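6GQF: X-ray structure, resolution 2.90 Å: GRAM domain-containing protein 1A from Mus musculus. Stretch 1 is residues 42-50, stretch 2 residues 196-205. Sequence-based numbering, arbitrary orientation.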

# COMPACT_ATOMS: atom_id res chain seq x y z
N LEU A 42 -3.01 9.76 3.05
CA LEU A 42 -2.66 9.78 1.64
C LEU A 42 -3.89 9.89 0.75
O LEU A 42 -3.92 10.67 -0.20
N ILE A 43 -4.92 9.10 1.07
CA ILE A 43 -6.14 9.08 0.28
C ILE A 43 -7.36 9.23 1.17
O ILE A 43 -7.41 8.69 2.27
N ASN A 44 -8.35 9.96 0.66
CA ASN A 44 -9.63 10.11 1.33
C ASN A 44 -10.68 10.48 0.28
O ASN A 44 -11.10 11.63 0.19
N SER A 45 -11.08 9.49 -0.51
CA SER A 45 -11.99 9.71 -1.62
C SER A 45 -13.28 8.90 -1.47
O SER A 45 -13.31 7.88 -0.79
N VAL A 46 -14.34 9.38 -2.11
CA VAL A 46 -15.59 8.64 -2.18
C VAL A 46 -15.83 8.22 -3.62
O VAL A 46 -15.78 9.04 -4.53
N PHE A 47 -16.07 6.93 -3.81
CA PHE A 47 -16.29 6.36 -5.13
C PHE A 47 -17.71 5.83 -5.25
O PHE A 47 -18.30 5.39 -4.27
N HIS A 48 -18.24 5.88 -6.47
CA HIS A 48 -19.56 5.34 -6.76
C HIS A 48 -19.44 3.87 -7.16
O HIS A 48 -20.11 3.40 -8.08
N MET A 49 -18.58 3.15 -6.45
CA MET A 49 -18.45 1.71 -6.59
C MET A 49 -18.78 1.09 -5.25
O MET A 49 -18.50 1.68 -4.20
N GLY A 50 -19.39 -0.09 -5.27
CA GLY A 50 -19.70 -0.79 -4.04
C GLY A 50 -18.45 -1.08 -3.25
O GLY A 50 -17.36 -1.20 -3.82
N HIS A 196 -1.54 8.28 -7.67
CA HIS A 196 -1.82 7.62 -8.94
C HIS A 196 -2.83 6.50 -8.77
O HIS A 196 -3.61 6.20 -9.67
N LEU A 197 -2.82 5.86 -7.60
CA LEU A 197 -3.78 4.81 -7.30
C LEU A 197 -5.18 5.39 -7.18
O LEU A 197 -6.16 4.75 -7.56
N ASP A 198 -5.27 6.60 -6.64
CA ASP A 198 -6.55 7.29 -6.47
C ASP A 198 -7.12 7.70 -7.82
O ASP A 198 -8.33 7.63 -8.04
N ARG A 199 -6.24 8.13 -8.72
CA ARG A 199 -6.64 8.57 -10.05
C ARG A 199 -7.14 7.41 -10.92
O ARG A 199 -8.06 7.57 -11.71
N GLU A 200 -6.54 6.23 -10.76
CA GLU A 200 -6.90 5.08 -11.58
C GLU A 200 -8.23 4.47 -11.15
O GLU A 200 -8.95 3.89 -11.97
N LEU A 201 -8.54 4.59 -9.86
CA LEU A 201 -9.84 4.15 -9.35
C LEU A 201 -10.92 5.12 -9.80
O LEU A 201 -12.06 4.73 -10.05
N ALA A 202 -10.55 6.39 -9.90
CA ALA A 202 -11.46 7.42 -10.36
C ALA A 202 -11.93 7.12 -11.79
O ALA A 202 -13.13 7.00 -12.05
N LYS A 203 -10.97 6.98 -12.71
CA LYS A 203 -11.30 6.71 -14.11
C LYS A 203 -11.91 5.32 -14.31
O LYS A 203 -12.44 5.03 -15.38
N ALA A 204 -11.83 4.48 -13.29
CA ALA A 204 -12.54 3.21 -13.30
C ALA A 204 -13.96 3.44 -12.81
O ALA A 204 -14.18 4.05 -11.76
N GLU A 205 -14.93 2.97 -13.59
CA GLU A 205 -16.35 3.20 -13.30
C GLU A 205 -17.18 1.95 -13.58
O GLU A 205 -18.27 2.03 -14.14

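Strand 42-47 packs against the helix that begins before residue 196. The two run in roughly the same direction, with 25° between their N-to-C axes and a closest approach of 9.3 Å. That spacing leaves room for one layer of side chains. The contact buries 377 Å², counted over both sides.

The strand alternation decides which residues of stretch 1 point in. Ile 43, Ser 45 and Phe 47 direct their CA-to-CB bonds toward the helix. Asn 44 and Val 46 point away and touch nothing in stretch 2. Past the strand, Met 49 again points toward the other stretch, while the end of His 48 leads away. On the helix, Leu 201 points toward the strand. Leu 197 and Asp 198 leave their backbone sideways, but the carboxylate end of Asp 198 comes nearer. Arg 199 and Glu 200 face away.

The apolar contacts begin at Ile 43. Its side chain is m at chi1 and t at chi2, and CD1 of Ile 43 lies 4.2 Å from CD2 of Leu 197. Leu 197 is t, p. Phe 47 has chi1 m and a chi2 of -86°. Its ring reaches the next turn of the helix, where Phe 47 CE1 is 3.6 Å from Leu 201 CB. Leu 201 is m, t. The same Phe 47 CE1 is 4.3 Å from Ala 202 CB, although the CA-to-CB bond of Ala 202 points away.

One hydrogen bond crosses between the stretches. Ser 45 OG donates to Asp 198 OD1 at 2.9 Å. Ser 45 is m and Asp 198 is t, and these rotamers bring hydroxyl and carboxylate together. The same oxygen has carbon neighbours. Asp 198 OD1 sits at the edge of the Phe 47 ring, near its plane and 3.2 Å from Phe 47 CZ. Asp 198 OD1 also lies 4.0 Å from Ile 43 CG2. Asp 198 is thus touched by all three inward-pointing strand residues. No salt bridge joins the two stretches.

Other contacts involve side chain and backbone. Phe 47 CE1 is 3.5 Å from Ala 202 N, which already donates to Asp 198 O within the helix. Met 49 is m, t, m and extends the packing beyond the strand. Its methyl carbon, Met 49 CE, is 3.6 Å from Leu 201 O. Met 49 SD is 3.9 Å from Ala 204 O.

Away from the strand, Lys 203 NZ forms a salt bridge with Glu 200 OE2 at 3.3 Å, with a weak hydrogen bond.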

# COMPACT_ATOMS: atom_id res chain seq x y z
CB LEU A 42 -1.86 8.52 1.26
CG LEU A 42 -0.41 8.40 1.77
CD1 LEU A 42 0.45 9.55 1.29
CD2 LEU A 42 -0.34 8.30 3.28
CB ILE A 43 -6.26 7.77 -0.52
CG1 ILE A 43 -5.10 7.65 -1.52
CG2 ILE A 43 -7.59 7.70 -1.26
CD1 ILE A 43 -4.99 6.28 -2.18
CB ASN A 44 -9.56 11.15 2.44
CG ASN A 44 -10.83 11.21 3.27
OD1 ASN A 44 -11.58 10.24 3.34
ND2 ASN A 44 -11.06 12.34 3.92
CB SER A 45 -11.30 9.33 -2.93
OG SER A 45 -10.08 10.05 -3.07
CB VAL A 46 -16.79 9.47 -1.66
CG1 VAL A 46 -18.08 8.69 -1.81
CG2 VAL A 46 -16.57 9.86 -0.20
CB PHE A 47 -15.29 5.25 -5.40
CG PHE A 47 -13.87 5.72 -5.47
CD1 PHE A 47 -13.35 6.20 -6.66
CD2 PHE A 47 -13.06 5.70 -4.35
CE1 PHE A 47 -12.05 6.65 -6.72
CE2 PHE A 47 -11.76 6.14 -4.41
CZ PHE A 47 -11.25 6.62 -5.59
CB HIS A 48 -20.25 6.15 -7.85
CG HIS A 48 -20.80 7.46 -7.37
ND1 HIS A 48 -20.57 8.65 -8.03
CD2 HIS A 48 -21.56 7.77 -6.29
CE1 HIS A 48 -21.17 9.63 -7.38
NE2 HIS A 48 -21.77 9.12 -6.32
CB MET A 49 -17.04 1.33 -7.05
CG MET A 49 -16.71 1.82 -8.45
SD MET A 49 -14.99 1.58 -8.92
CE MET A 49 -14.19 2.81 -7.89
CB HIS A 196 -0.53 7.06 -9.56
CG HIS A 196 0.31 8.10 -10.24
ND1 HIS A 196 1.53 7.80 -10.80
CD2 HIS A 196 0.11 9.42 -10.44
CE1 HIS A 196 2.05 8.90 -11.33
NE2 HIS A 196 1.20 9.90 -11.12
CB LEU A 197 -3.39 4.08 -6.01
CG LEU A 197 -4.42 3.10 -5.42
CD1 LEU A 197 -4.68 1.91 -6.35
CD2 LEU A 197 -3.97 2.61 -4.05
CB ASP A 198 -6.38 8.51 -5.56
CG ASP A 198 -7.69 9.18 -5.22
OD1 ASP A 198 -8.69 8.46 -5.01
OD2 ASP A 198 -7.73 10.43 -5.17
CB ARG A 199 -5.48 9.28 -10.74
CG ARG A 199 -5.70 9.53 -12.23
CD ARG A 199 -4.63 10.43 -12.82
NE ARG A 199 -4.88 11.85 -12.55
CZ ARG A 199 -4.15 12.84 -13.05
NH1 ARG A 199 -3.12 12.58 -13.84
NH2 ARG A 199 -4.46 14.10 -12.75
CB GLU A 200 -5.79 4.02 -11.52
CG GLU A 200 -4.56 4.39 -12.33
CD GLU A 200 -4.86 4.55 -13.81
OE1 GLU A 200 -5.61 3.71 -14.36
OE2 GLU A 200 -4.35 5.51 -14.43
CB LEU A 201 -9.81 4.04 -7.83
CG LEU A 201 -9.15 2.81 -7.21
CD1 LEU A 201 -9.14 2.94 -5.70
CD2 LEU A 201 -9.87 1.54 -7.62
CB ALA A 202 -10.80 8.79 -10.29
CB LYS A 203 -10.06 6.86 -14.98
CG LYS A 203 -8.90 5.99 -14.58
CD LYS A 203 -7.71 6.17 -15.52
CE LYS A 203 -7.26 7.62 -15.61
NZ LYS A 203 -5.92 7.77 -16.24
CB ALA A 204 -11.82 2.19 -12.43
CB GLU A 205 -16.86 4.38 -14.12
CG GLU A 205 -16.15 5.70 -13.82
CD GLU A 205 -16.14 6.65 -15.00
OE1 GLU A 205 -16.70 6.30 -16.07
OE2 GLU A 205 -15.55 7.75 -14.87